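Local coordinates for protein major extracellular endoglucanase (Xanthomonas campestris pv. campestris, PDB 4TUF) that hydrolyses internal beta-1,4-glucosidic linkages in cellulose, lichenin and cereal beta-glucans, here represented by its family 5 catalytic domain, at residues A[96-100]-A[143-149]; A[201-205]-A[217-221]; A[281-285]-A[333-339]; A[211-216]-A[233-239]. All blocks are in the same frame, centred on the assembly; numbering follows the deposited sequence.

Interaction 1 of 4, residues A[96-100]-A[143-149]; sequences IAEFN and YKNVPYV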
loop_
_atom_site.group_PDB
_atom_site.type_symbol
_atom_site.label_atom_id
_atom_site.label_comp_id
_atom_site.label_asym_id
_atom_site.label_seq_id
_atom_site.Cartn_x
_atom_site.Cartn_y
_atom_site.Cartn_z
ATOM N N ILE A 96 3.149 15.000 -5.445
ATOM C CA ILE A 96 1.784 14.623 -5.797
ATOM C C ILE A 96 1.317 15.396 -7.031
ATOM O O ILE A 96 0.615 14.854 -7.889
ATOM C CB ILE A 96 0.830 14.855 -4.609
ATOM C CG1 ILE A 96 1.042 13.759 -3.563
ATOM C CG2 ILE A 96 -0.622 14.848 -5.053
ATOM C CD1 ILE A 96 0.552 14.124 -2.187
ATOM N N ALA A 97 1.741 16.652 -7.132
ATOM C CA ALA A 97 1.410 17.480 -8.285
ATOM C C ALA A 97 2.064 16.945 -9.559
ATOM O O ALA A 97 1.512 17.081 -10.654
ATOM C CB ALA A 97 1.826 18.932 -8.036
ATOM N N GLU A 98 3.240 16.339 -9.410
ATOM C CA GLU A 98 3.975 15.800 -10.553
ATOM C C GLU A 98 3.334 14.517 -11.067
ATOM O O GLU A 98 3.148 14.353 -12.274
ATOM C CB GLU A 98 5.438 15.543 -10.191
ATOM C CG GLU A 98 6.230 14.826 -11.281
ATOM C CD GLU A 98 6.400 15.660 -12.539
ATOM O OE1 GLU A 98 6.152 16.886 -12.489
ATOM O OE2 GLU A 98 6.790 15.085 -13.580
ATOM N N PHE A 99 3.011 13.608 -10.149
ATOM C CA PHE A 99 2.241 12.414 -10.488
ATOM C C PHE A 99 0.952 12.795 -11.203
ATOM O O PHE A 99 0.563 12.168 -12.187
ATOM C CB PHE A 99 1.909 11.605 -9.233
ATOM C CG PHE A 99 3.075 10.849 -8.668
ATOM C CD1 PHE A 99 3.873 10.062 -9.484
ATOM C CD2 PHE A 99 3.379 10.926 -7.315
ATOM C CE1 PHE A 99 4.948 9.366 -8.961
ATOM C CE2 PHE A 99 4.455 10.232 -6.787
ATOM C CZ PHE A 99 5.240 9.451 -7.610
ATOM N N ASN A 100 0.300 13.835 -10.696
ATOM C CA ASN A 100 -0.971 14.290 -11.240
ATOM C C ASN A 100 -0.832 14.809 -12.663
ATOM O O ASN A 100 -1.666 14.519 -13.516
ATOM C CB ASN A 100 -1.567 15.374 -10.341
ATOM C CG ASN A 100 -2.922 15.846 -10.818
ATOM O OD1 ASN A 100 -3.933 15.170 -10.617
ATOM N ND2 ASN A 100 -2.953 17.019 -11.444
ATOM N N TYR A 143 -5.574 17.483 -0.570
ATOM C CA TYR A 143 -5.407 16.961 -1.926
ATOM C C TYR A 143 -6.711 16.557 -2.614
ATOM O O TYR A 143 -6.680 15.928 -3.669
ATOM C CB TYR A 143 -4.445 15.767 -1.895
ATOM C CG TYR A 143 -3.114 16.125 -1.265
ATOM C CD1 TYR A 143 -2.266 17.044 -1.872
ATOM C CD2 TYR A 143 -2.714 15.565 -0.056
ATOM C CE1 TYR A 143 -1.058 17.387 -1.298
ATOM C CE2 TYR A 143 -1.505 15.905 0.524
ATOM C CZ TYR A 143 -0.683 16.815 -0.102
ATOM O OH TYR A 143 0.525 17.162 0.464
ATOM N N LYS A 144 -7.851 16.937 -2.041
ATOM C CA LYS A 144 -9.145 16.496 -2.566
ATOM C C LYS A 144 -9.446 17.024 -3.968
ATOM O O LYS A 144 -10.338 16.512 -4.643
ATOM C CB LYS A 144 -10.275 16.907 -1.621
ATOM C CG LYS A 144 -10.652 18.375 -1.673
ATOM C CD LYS A 144 -11.728 18.694 -0.640
ATOM C CE LYS A 144 -11.890 20.193 -0.455
ATOM N NZ LYS A 144 -10.573 20.877 -0.271
ATOM N N ASN A 145 -8.706 18.041 -4.400
ATOM C CA ASN A 145 -8.929 18.641 -5.711
ATOM C C ASN A 145 -7.887 18.204 -6.728
ATOM O O ASN A 145 -7.931 18.626 -7.882
ATOM C CB ASN A 145 -8.940 20.169 -5.610
ATOM C CG ASN A 145 -10.175 20.700 -4.899
ATOM O OD1 ASN A 145 -11.292 20.237 -5.141
ATOM N ND2 ASN A 145 -9.977 21.673 -4.012
ATOM N N VAL A 146 -6.946 17.372 -6.290
ATOM C CA VAL A 146 -5.948 16.791 -7.183
ATOM C C VAL A 146 -6.524 15.532 -7.837
ATOM O O VAL A 146 -6.568 14.474 -7.210
ATOM C CB VAL A 146 -4.642 16.446 -6.431
ATOM C CG1 VAL A 146 -3.606 15.907 -7.392
ATOM C CG2 VAL A 146 -4.106 17.666 -5.706
ATOM N N PRO A 147 -6.962 15.645 -9.103
ATOM C CA PRO A 147 -7.795 14.638 -9.776
ATOM C C PRO A 147 -7.246 13.222 -9.725
ATOM O O PRO A 147 -8.036 12.291 -9.571
ATOM C CB PRO A 147 -7.839 15.131 -11.226
ATOM C CG PRO A 147 -7.601 16.580 -11.135
ATOM C CD PRO A 147 -6.626 16.758 -10.006
ATOM N N TYR A 148 -5.930 13.055 -9.845
ATOM C CA TYR A 148 -5.353 11.716 -9.926
ATOM C C TYR A 148 -5.005 11.112 -8.567
ATOM O O TYR A 148 -4.466 10.006 -8.497
ATOM C CB TYR A 148 -4.117 11.725 -10.827
ATOM C CG TYR A 148 -4.481 11.605 -12.287
ATOM C CD1 TYR A 148 -4.753 10.366 -12.852
ATOM C CD2 TYR A 148 -4.583 12.731 -13.096
ATOM C CE1 TYR A 148 -5.108 10.249 -14.180
ATOM C CE2 TYR A 148 -4.933 12.623 -14.430
ATOM C CZ TYR A 148 -5.197 11.379 -14.963
ATOM O OH TYR A 148 -5.546 11.262 -16.284
ATOM N N VAL A 149 -5.314 11.826 -7.489
ATOM C CA VAL A 149 -5.188 11.231 -6.167
ATOM C C VAL A 149 -6.404 10.348 -5.913
ATOM O O VAL A 149 -7.547 10.812 -5.885
ATOM C CB VAL A 149 -5.050 12.277 -5.067
ATOM C CG1 VAL A 149 -5.058 11.608 -3.701
ATOM C CG2 VAL A 149 -3.773 13.045 -5.262
#

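Interaction 2 of 4, residues A[201-205]-A[217-221]; sequences NPVCS and QPLAC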
loop_
_atom_site.group_PDB
_atom_site.type_symbol
_atom_site.label_atom_id
_atom_site.label_comp_id
_atom_site.label_asym_id
_atom_site.label_seq_id
_atom_site.Cartn_x
_atom_site.Cartn_y
_atom_site.Cartn_z
ATOM N N ASN A 201 -6.977 -13.508 14.812
ATOM C CA ASN A 201 -8.187 -12.966 15.420
ATOM C C ASN A 201 -8.897 -13.995 16.308
ATOM O O ASN A 201 -8.970 -15.176 15.973
ATOM C CB ASN A 201 -9.131 -12.461 14.331
ATOM C CG ASN A 201 -10.142 -11.472 14.855
ATOM O OD1 ASN A 201 -9.774 -10.433 15.397
ATOM N ND2 ASN A 201 -11.426 -11.778 14.681
ATOM N N PRO A 202 -9.415 -13.551 17.458
ATOM C CA PRO A 202 -10.099 -14.491 18.359
ATOM C C PRO A 202 -11.432 -15.042 17.831
ATOM O O PRO A 202 -11.916 -16.021 18.396
ATOM C CB PRO A 202 -10.326 -13.663 19.631
ATOM C CG PRO A 202 -10.138 -12.250 19.232
ATOM C CD PRO A 202 -9.193 -12.234 18.078
ATOM N N VAL A 203 -12.012 -14.441 16.793
ATOM C CA VAL A 203 -13.220 -14.999 16.172
ATOM C C VAL A 203 -13.158 -14.967 14.652
ATOM O O VAL A 203 -12.486 -14.121 14.069
ATOM C CB VAL A 203 -14.521 -14.253 16.593
ATOM C CG1 VAL A 203 -14.805 -14.419 18.077
ATOM C CG2 VAL A 203 -14.464 -12.785 16.195
ATOM N N CYS A 204 -13.881 -15.895 14.027
ATOM C CA CYS A 204 -14.078 -15.922 12.579
ATOM C C CYS A 204 -12.764 -15.831 11.816
ATOM O O CYS A 204 -12.599 -14.990 10.930
ATOM C CB CYS A 204 -15.017 -14.790 12.160
ATOM S SG CYS A 204 -15.563 -14.821 10.435
ATOM N N SER A 205 -11.826 -16.697 12.176
ATOM C CA SER A 205 -10.527 -16.731 11.522
ATOM C C SER A 205 -9.800 -18.028 11.831
ATOM O O SER A 205 -9.732 -18.437 12.986
ATOM C CB SER A 205 -9.674 -15.539 11.962
ATOM O OG SER A 205 -8.334 -15.676 11.525
ATOM N N GLN A 217 -10.241 -12.608 6.929
ATOM C CA GLN A 217 -11.253 -13.598 7.309
ATOM C C GLN A 217 -12.420 -13.060 8.159
ATOM O O GLN A 217 -13.569 -13.404 7.886
ATOM C CB GLN A 217 -10.598 -14.768 8.051
ATOM C CG GLN A 217 -9.870 -15.763 7.171
ATOM C CD GLN A 217 -8.999 -16.700 7.982
ATOM O OE1 GLN A 217 -9.374 -17.840 8.253
ATOM N NE2 GLN A 217 -7.830 -16.214 8.391
ATOM N N PRO A 218 -12.142 -12.224 9.185
ATOM C CA PRO A 218 -13.266 -11.789 10.029
ATOM C C PRO A 218 -14.308 -10.913 9.318
ATOM O O PRO A 218 -15.378 -10.671 9.879
ATOM C CB PRO A 218 -12.575 -10.994 11.144
ATOM C CG PRO A 218 -11.199 -11.535 11.200
ATOM C CD PRO A 218 -10.850 -11.810 9.765
ATOM N N LEU A 219 -14.010 -10.460 8.104
ATOM C CA LEU A 219 -14.967 -9.686 7.313
ATOM C C LEU A 219 -16.205 -10.513 6.956
ATOM O O LEU A 219 -17.269 -9.975 6.653
ATOM C CB LEU A 219 -14.293 -9.162 6.041
ATOM C CG LEU A 219 -15.129 -8.358 5.050
ATOM C CD1 LEU A 219 -15.735 -7.136 5.732
ATOM C CD2 LEU A 219 -14.277 -7.942 3.864
ATOM N N ALA A 220 -16.066 -11.831 6.997
ATOM C CA ALA A 220 -17.186 -12.708 6.685
ATOM C C ALA A 220 -18.233 -12.691 7.799
ATOM O O ALA A 220 -19.413 -12.933 7.554
ATOM C CB ALA A 220 -16.690 -14.125 6.441
ATOM N N CYS A 221 -17.792 -12.407 9.021
ATOM C CA CYS A 221 -18.682 -12.376 10.180
ATOM C C CYS A 221 -19.138 -10.960 10.486
ATOM O O CYS A 221 -20.227 -10.750 11.018
ATOM C CB CYS A 221 -17.989 -12.959 11.415
ATOM S SG CYS A 221 -17.427 -14.659 11.227
#

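Interaction 3 of 4, residues A[281-285]-A[333-339]; sequences GKYGE and RQDKMTL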
loop_
_atom_site.group_PDB
_atom_site.type_symbol
_atom_site.label_atom_id
_atom_site.label_comp_id
_atom_site.label_asym_id
_atom_site.label_seq_id
_atom_site.Cartn_x
_atom_site.Cartn_y
_atom_site.Cartn_z
ATOM N N GLY A 281 9.335 -9.271 -3.092
ATOM C CA GLY A 281 10.421 -10.081 -2.571
ATOM C C GLY A 281 11.610 -10.079 -3.512
ATOM O O GLY A 281 11.554 -9.493 -4.591
ATOM N N LYS A 282 12.681 -10.756 -3.118
ATOM C CA LYS A 282 13.950 -10.609 -3.808
ATOM C C LYS A 282 13.970 -11.265 -5.187
ATOM O O LYS A 282 14.823 -10.934 -6.014
ATOM C CB LYS A 282 15.081 -11.147 -2.932
ATOM C CG LYS A 282 15.328 -10.278 -1.706
ATOM C CD LYS A 282 16.651 -10.584 -1.022
ATOM C CE LYS A 282 16.994 -9.511 0.002
ATOM N NZ LYS A 282 18.178 -9.879 0.823
ATOM N N TYR A 283 13.031 -12.148 -5.458
ATOM C CA TYR A 283 12.923 -12.753 -6.774
ATOM C C TYR A 283 14.188 -13.412 -7.281
ATOM O O TYR A 283 14.614 -13.218 -8.389
ATOM C CB TYR A 283 12.417 -11.765 -7.783
ATOM C CG TYR A 283 11.666 -12.405 -8.898
ATOM C CD1 TYR A 283 10.512 -13.088 -8.668
ATOM C CD2 TYR A 283 12.115 -12.323 -10.177
ATOM C CE1 TYR A 283 9.815 -13.661 -9.692
ATOM C CE2 TYR A 283 11.424 -12.901 -11.202
ATOM C CZ TYR A 283 10.277 -13.566 -10.948
ATOM O OH TYR A 283 9.603 -14.120 -11.974
ATOM N N GLY A 284 14.790 -14.197 -6.424
ATOM C CA GLY A 284 15.897 -15.047 -6.778
ATOM C C GLY A 284 17.230 -14.462 -6.424
ATOM O O GLY A 284 18.199 -15.182 -6.282
ATOM N N GLU A 285 17.261 -13.163 -6.216
ATOM C CA GLU A 285 18.410 -12.524 -5.642
ATOM C C GLU A 285 18.491 -12.916 -4.196
ATOM O O GLU A 285 19.533 -12.808 -3.583
ATOM C CB GLU A 285 18.346 -11.021 -5.800
ATOM C CG GLU A 285 18.798 -10.564 -7.165
ATOM C CD GLU A 285 19.711 -9.378 -7.082
ATOM O OE1 GLU A 285 19.572 -8.621 -6.110
ATOM O OE2 GLU A 285 20.564 -9.207 -7.974
ATOM N N ARG A 333 15.517 -3.966 -12.481
ATOM C CA ARG A 333 15.362 -5.414 -12.402
ATOM C C ARG A 333 14.351 -5.911 -13.432
ATOM O O ARG A 333 13.150 -5.928 -13.175
ATOM C CB ARG A 333 14.923 -5.825 -10.992
ATOM C CG ARG A 333 15.964 -5.590 -9.906
ATOM C CD ARG A 333 16.037 -6.792 -8.975
ATOM N NE ARG A 333 16.163 -8.039 -9.734
ATOM C CZ ARG A 333 16.022 -9.255 -9.213
ATOM N NH1 ARG A 333 15.749 -9.401 -7.924
ATOM N NH2 ARG A 333 16.151 -10.326 -9.984
ATOM N N GLN A 334 14.846 -6.331 -14.589
ATOM C CA GLN A 334 13.992 -6.665 -15.724
ATOM C C GLN A 334 13.069 -7.865 -15.488
ATOM O O GLN A 334 11.964 -7.917 -16.030
ATOM C CB GLN A 334 14.858 -6.924 -16.955
ATOM C CG GLN A 334 15.790 -5.776 -17.300
ATOM C CD GLN A 334 15.053 -4.572 -17.845
ATOM O OE1 GLN A 334 14.006 -4.704 -18.476
ATOM N NE2 GLN A 334 15.596 -3.386 -17.602
ATOM N N ASP A 335 13.518 -8.834 -14.695
ATOM C CA ASP A 335 12.701 -10.017 -14.446
ATOM C C ASP A 335 11.501 -9.658 -13.573
ATOM O O ASP A 335 10.400 -10.177 -13.766
ATOM C CB ASP A 335 13.526 -11.140 -13.803
ATOM C CG ASP A 335 14.448 -10.645 -12.702
ATOM O OD1 ASP A 335 14.295 -9.488 -12.250
ATOM O OD2 ASP A 335 15.331 -11.427 -12.284
ATOM N N LYS A 336 11.719 -8.761 -12.619
ATOM C CA LYS A 336 10.633 -8.252 -11.804
ATOM C C LYS A 336 9.616 -7.513 -12.667
ATOM O O LYS A 336 8.408 -7.642 -12.456
ATOM C CB LYS A 336 11.167 -7.332 -10.706
ATOM C CG LYS A 336 11.681 -8.068 -9.477
ATOM C CD LYS A 336 12.015 -7.098 -8.365
ATOM C CE LYS A 336 12.550 -7.816 -7.143
ATOM N NZ LYS A 336 12.898 -6.856 -6.057
ATOM N N MET A 337 10.101 -6.750 -13.645
ATOM C CA MET A 337 9.201 -6.030 -14.541
ATOM C C MET A 337 8.431 -6.975 -15.462
ATOM O O MET A 337 7.266 -6.731 -15.775
ATOM C CB MET A 337 9.967 -4.995 -15.371
ATOM C CG MET A 337 10.338 -3.739 -14.594
ATOM S SD MET A 337 9.002 -3.127 -13.528
ATOM C CE MET A 337 7.760 -2.673 -14.735
ATOM N N THR A 338 9.070 -8.060 -15.887
ATOM C CA THR A 338 8.411 -9.023 -16.761
ATOM C C THR A 338 7.314 -9.759 -15.994
ATOM O O THR A 338 6.275 -10.105 -16.554
ATOM C CB THR A 338 9.422 -10.020 -17.354
ATOM O OG1 THR A 338 10.386 -9.300 -18.133
ATOM C CG2 THR A 338 8.728 -11.038 -18.244
ATOM N N LEU A 339 7.542 -9.972 -14.703
ATOM C CA LEU A 339 6.542 -10.587 -13.832
ATOM C C LEU A 339 5.316 -9.692 -13.656
ATOM O O LEU A 339 4.178 -10.160 -13.705
ATOM C CB LEU A 339 7.146 -10.900 -12.464
ATOM C CG LEU A 339 6.208 -11.519 -11.429
ATOM C CD1 LEU A 339 5.980 -12.994 -11.725
ATOM C CD2 LEU A 339 6.759 -11.323 -10.030
#

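Interaction 4 of 4, residues A[211-216]-A[233-239]; sequences FWGGNL and LAPHVYG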
loop_
_atom_site.group_PDB
_atom_site.type_symbol
_atom_site.label_atom_id
_atom_site.label_comp_id
_atom_site.label_asym_id
_atom_site.label_seq_id
_atom_site.Cartn_x
_atom_site.Cartn_y
_atom_site.Cartn_z
ATOM N N PHE A 211 0.619 -12.711 7.639
ATOM C CA PHE A 211 1.470 -11.528 7.560
ATOM C C PHE A 211 0.705 -10.295 8.023
ATOM O O PHE A 211 -0.524 -10.275 7.975
ATOM C CB PHE A 211 1.981 -11.318 6.133
ATOM C CG PHE A 211 2.963 -12.363 5.673
ATOM C CD1 PHE A 211 4.308 -12.254 5.983
ATOM C CD2 PHE A 211 2.543 -13.447 4.920
ATOM C CE1 PHE A 211 5.215 -13.210 5.556
ATOM C CE2 PHE A 211 3.449 -14.407 4.491
ATOM C CZ PHE A 211 4.784 -14.288 4.806
ATOM N N TRP A 212 1.435 -9.275 8.468
ATOM C CA TRP A 212 0.832 -8.022 8.914
ATOM C C TRP A 212 -0.122 -7.460 7.862
ATOM O O TRP A 212 0.239 -7.346 6.693
ATOM C CB TRP A 212 1.907 -6.982 9.226
ATOM C CG TRP A 212 2.763 -7.296 10.405
ATOM C CD1 TRP A 212 2.697 -8.402 11.200
ATOM C CD2 TRP A 212 3.824 -6.487 10.928
ATOM N NE1 TRP A 212 3.662 -8.336 12.184
ATOM C CE2 TRP A 212 4.363 -7.167 12.040
ATOM C CE3 TRP A 212 4.372 -5.255 10.564
ATOM C CZ2 TRP A 212 5.418 -6.652 12.792
ATOM C CZ3 TRP A 212 5.424 -4.748 11.309
ATOM C CH2 TRP A 212 5.936 -5.446 12.409
ATOM N N GLY A 213 -1.336 -7.117 8.283
ATOM C CA GLY A 213 -2.332 -6.571 7.378
ATOM C C GLY A 213 -2.760 -7.564 6.316
ATOM O O GLY A 213 -3.239 -7.174 5.251
ATOM N N GLY A 214 -2.599 -8.853 6.606
ATOM C CA GLY A 214 -2.825 -9.877 5.602
ATOM C C GLY A 214 -4.071 -10.735 5.756
ATOM O O GLY A 214 -4.398 -11.502 4.847
ATOM N N ASN A 215 -4.763 -10.618 6.891
ATOM C CA ASN A 215 -5.929 -11.461 7.161
ATOM C C ASN A 215 -7.244 -10.705 7.041
ATOM O O ASN A 215 -7.480 -9.739 7.764
ATOM C CB ASN A 215 -5.832 -12.081 8.556
ATOM C CG ASN A 215 -6.898 -13.141 8.807
ATOM O OD1 ASN A 215 -7.527 -13.645 7.877
ATOM N ND2 ASN A 215 -7.097 -13.485 10.071
ATOM N N LEU A 216 -8.108 -11.164 6.143
ATOM C CA LEU A 216 -9.409 -10.535 5.954
ATOM C C LEU A 216 -10.567 -11.435 6.390
ATOM O O LEU A 216 -11.736 -11.061 6.241
ATOM C CB LEU A 216 -9.590 -10.136 4.494
ATOM C CG LEU A 216 -8.884 -8.861 4.055
ATOM C CD1 LEU A 216 -9.049 -8.695 2.562
ATOM C CD2 LEU A 216 -9.462 -7.672 4.795
ATOM N N LEU A 233 -10.542 -3.156 -0.698
ATOM C CA LEU A 233 -9.798 -4.012 0.221
ATOM C C LEU A 233 -8.371 -4.185 -0.289
ATOM O O LEU A 233 -8.150 -4.471 -1.473
ATOM C CB LEU A 233 -10.479 -5.369 0.374
ATOM C CG LEU A 233 -11.893 -5.432 0.955
ATOM C CD1 LEU A 233 -12.383 -6.865 0.902
ATOM C CD2 LEU A 233 -11.932 -4.915 2.386
ATOM N N ALA A 234 -7.399 -4.007 0.601
ATOM C CA ALA A 234 -6.003 -3.965 0.178
ATOM C C ALA A 234 -5.055 -4.686 1.134
ATOM O O ALA A 234 -4.181 -4.063 1.726
ATOM C CB ALA A 234 -5.562 -2.513 0.005
ATOM N N PRO A 235 -5.206 -6.009 1.271
ATOM C CA PRO A 235 -4.317 -6.718 2.190
ATOM C C PRO A 235 -2.889 -6.786 1.659
ATOM O O PRO A 235 -2.636 -6.451 0.499
ATOM C CB PRO A 235 -4.935 -8.113 2.260
ATOM C CG PRO A 235 -5.573 -8.287 0.933
ATOM C CD PRO A 235 -6.102 -6.932 0.552
ATOM N N HIS A 236 -1.968 -7.213 2.511
ATOM C CA HIS A 236 -0.593 -7.426 2.106
ATOM C C HIS A 236 -0.280 -8.916 2.132
ATOM O O HIS A 236 -0.899 -9.678 2.876
ATOM C CB HIS A 236 0.369 -6.674 3.029
ATOM C CG HIS A 236 0.188 -5.188 3.017
ATOM N ND1 HIS A 236 1.071 -4.330 3.637
ATOM C CD2 HIS A 236 -0.770 -4.408 2.461
ATOM C CE1 HIS A 236 0.661 -3.084 3.468
ATOM N NE2 HIS A 236 -0.454 -3.104 2.757
ATOM N N VAL A 237 0.687 -9.328 1.327
ATOM C CA VAL A 237 1.191 -10.690 1.391
ATOM C C VAL A 237 2.649 -10.707 0.945
ATOM O O VAL A 237 3.024 -9.998 0.014
ATOM C CB VAL A 237 0.340 -11.647 0.526
ATOM C CG1 VAL A 237 0.164 -11.090 -0.869
ATOM C CG2 VAL A 237 0.955 -13.036 0.481
ATOM N N TYR A 238 3.476 -11.493 1.627
ATOM C CA TYR A 238 4.884 -11.612 1.270
ATOM C C TYR A 238 5.317 -13.075 1.193
ATOM O O TYR A 238 4.534 -13.982 1.500
ATOM C CB TYR A 238 5.756 -10.867 2.273
ATOM C CG TYR A 238 5.293 -9.463 2.554
ATOM C CD1 TYR A 238 5.735 -8.398 1.781
ATOM C CD2 TYR A 238 4.410 -9.199 3.594
ATOM C CE1 TYR A 238 5.304 -7.113 2.033
ATOM C CE2 TYR A 238 3.979 -7.918 3.856
ATOM C CZ TYR A 238 4.432 -6.879 3.072
ATOM O OH TYR A 238 4.008 -5.598 3.324
ATOM N N GLY A 239 6.562 -13.296 0.777
ATOM C CA GLY A 239 7.086 -14.635 0.586
ATOM C C GLY A 239 8.228 -14.989 1.520
ATOM O O GLY A 239 8.448 -14.321 2.533
HETATM O O HOH W 1 -2.163 -12.281 3.411
#

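Interaction 1 of 4, residues A[96-100]-A[143-149]
Ile96 meets Tyr143 and, one helical turn on, Asn100 meets Tyr148, a case of a helix using one face for two kinds of contact with a loop. The tight, apolar half belongs to Ile96. Its CD1 methyl lies over one face of the Tyr143 ring, 3.7 Å from the ring centroid and 15° off the normal, a CH-pi contact. The other branch, CG2, stands anti to the backbone N and points into the loop, where it meets Val149 CG2 at 3.6 Å and Val146 CG1 at 3.9 Å. The isoleucine thus fills the space between ring and valines with both branches. The phenol end of Tyr143 is held separately, by a hydrogen bond to Asp93 of helix 88-102, the helix that carries Ile96, and Leu108 of strand 105-110 touches both Ile96 and Tyr143. At Asn100 the contact turns polar and more accessible to solvent. With CG anti to the backbone N (chi1 -177°), Asn100 reaches across to the loop, and Tyr148 N donates to its OD1 at 3.0 Å; the N-H points at the oxygen at 159°, from nearly along the C=O axis. Val146 CG1 packs against CB and the amide carbon of Asn100, linking the apolar and polar halves. The oxygen also lies beside Pro147 CD, at the exposed, looser side of the contact. Helix 88-102 is thereby joined to the loop leading from helix 129-143 into strand 149-153, which pairs in parallel with strand 105-110 in the TIM barrel.

Interaction 2 of 4, residues A[201-205]-A[217-221]
The hydroxyl of Ser205, which lies against the end of Gln217, is gripped by two amide side chains from just beyond the segments: Asn215 ND2 and Asn207 OD1 both hydrogen-bond to OG. Gln217 NE2 also comes to 3.2 Å from Ser205 OG, but its N-H is not directed at the oxygen, so this is no hydrogen bond; its proper partner is Asn215 OD1. Gln217 OE1 takes the backbone N-H of Thr206, so the carboxamide is held at both ends while its chain runs extended alongside Ser205. The covalent link lies further along. Cys204 SG is joined to Cys221 SG at 2.0 Å with a disulfide torsion of 91°, and Cys204 SG stands anti to its backbone N (chi1 -171°), which carries it across to the second segment. Beside the bridge, Ala220 CB is 4.2 Å from Cys204 SG. Between these two grips, Pro218 packs against the first segment: its CA approaches Cys204 O at 3.4 Å, a CA-H...O contact, while its CG lies 3.5 Å from Asn201 ND2. Asn201 ND2 donates to Val203 O at 2.6 Å, on a lone pair, and also hydrogen-bonds Trp164 O. Leu219 touches a bound dihydrogenphosphate. Both segments belong to the long connection, without a regular helix, between strands 192-195 and 231-238, a disulfide-closed surface loop on the family 5 TIM barrel.

Interaction 3 of 4, residues A[281-285]-A[333-339]
Arg333 reaches the carbonyl of Lys282 with NH1, donating to Lys282 O at 2.6 Å; the oxygen lies near the guanidinium plane, but the bond is bent to 132°. On the other arm, Arg333 NH2 forms a salt bridge with Asp335 OD2 at 2.7 Å, weak in its hydrogen-bond geometry, so one guanidinium spans a turn carbonyl and a carboxylate of its own helix. Lys282 O also takes a weak bond from Glu285 N, closing the type I' turn from Lys282 to Glu285. Glu285 sits over one face of the guanidinium, with CG 3.4 Å from Arg333 NH1. This glutamate is poorly ordered; its OE1 lies well out of the guanidinium plane, so no N-H points at it and only a longer-range attraction remains. Glu285 OE2 forms a salt bridge with Arg326. Further in, Tyr283 carries the packing. Its CG is anti to the backbone N (chi1 -151°), which sends the ring toward the helix. Asp335 CB meets the ring edge at Tyr283 CE2, 3.8 Å away, with carboxylate and ring planes almost perpendicular. Leu339 CD2 approaches Tyr283 CE1 at 3.9 Å, while Asp295 takes the hydroxyl. The extended chain of Lys336 brings its CE alongside Tyr283 CB, and Gly323 O accepts from NZ. The chemistry implies a loop held by a buried arginine and by an aromatic ring packed on the helix: the loop leaving strand 276-280, which carries the probable nucleophile Glu278, is tied to helix 334-344 through Arg333 at the N-cap position, and the neighbouring carboxylates would tend to offset the arginine's charge.

Interaction 4 of 4, residues A[211-216]-A[233-239]
Gly213 O and His236 N bring the two backbones together in a single 3.0 Å hydrogen bond, the donor lying well above the carbonyl plane, where a type II turn from Phe211 to Gly214 abuts the weakly bonded end of a strand. One water extends this pairing, donating to Gly214 O at 2.8 Å and to His236 O at 2.9 Å. Gly214 and Asn215 both face Ile198, forming a classic beta bulge. Of the side chains, Phe211 and Tyr238 form the main pair. Tyr238 turns its edge toward the face of Phe211 in an offset edge-to-face pair, ring centroids 5.8 Å apart and planes at 70°, with Tyr238 CD2 3.9 Å from Phe211 CD1. Phe211 CG stands anti to the carbonyl carbon (chi1 -69°), and Tyr238 CB lies over the phenyl face in a CH-pi contact. At the other end, Leu216 CD1 rests on Pro235 CG at 3.9 Å and on Leu233 CD1 at 4.1 Å. The polar ends look elsewhere: Tyr238 OH hydrogen-bonds Glu278, the probable nucleophile, and Glu157, the probable proton donor, which is also hydrogen-bonded to His236 ND1, so these residues flank the active site. Trp212, whose ring leads away, stacks on His159. Strand 231-238 is flanked by strands 192-195 and 276-280, with Val237 pointing outward to helices 257-266 and 288-303, and Leu216 and Pro235 both touching Phe265 of helix 257-266.

Interactions 1 to 4 sample one TIM barrel at different depths. Interaction 4 lies nearest the centre, beside the probable catalytic glutamates, and relies on aromatic and aliphatic packing with sparse backbone bonds. Interaction 3 is also buried but combines a buried arginine and its carboxylate partner with a tyrosine packed on the helix; their centres are about 20 Å apart and their atoms do not touch. Interactions 1 and 2 are partly exposed and lie on opposite sides of the centre, the first a helix-to-loop contact, the second a covalent loop closure. Interactions 2 and 4 share the long connection between strands 192-195 and 231-238, their segments alternate along the chain, and they meet through Ser205 with Asn215 and Leu219 with Leu233.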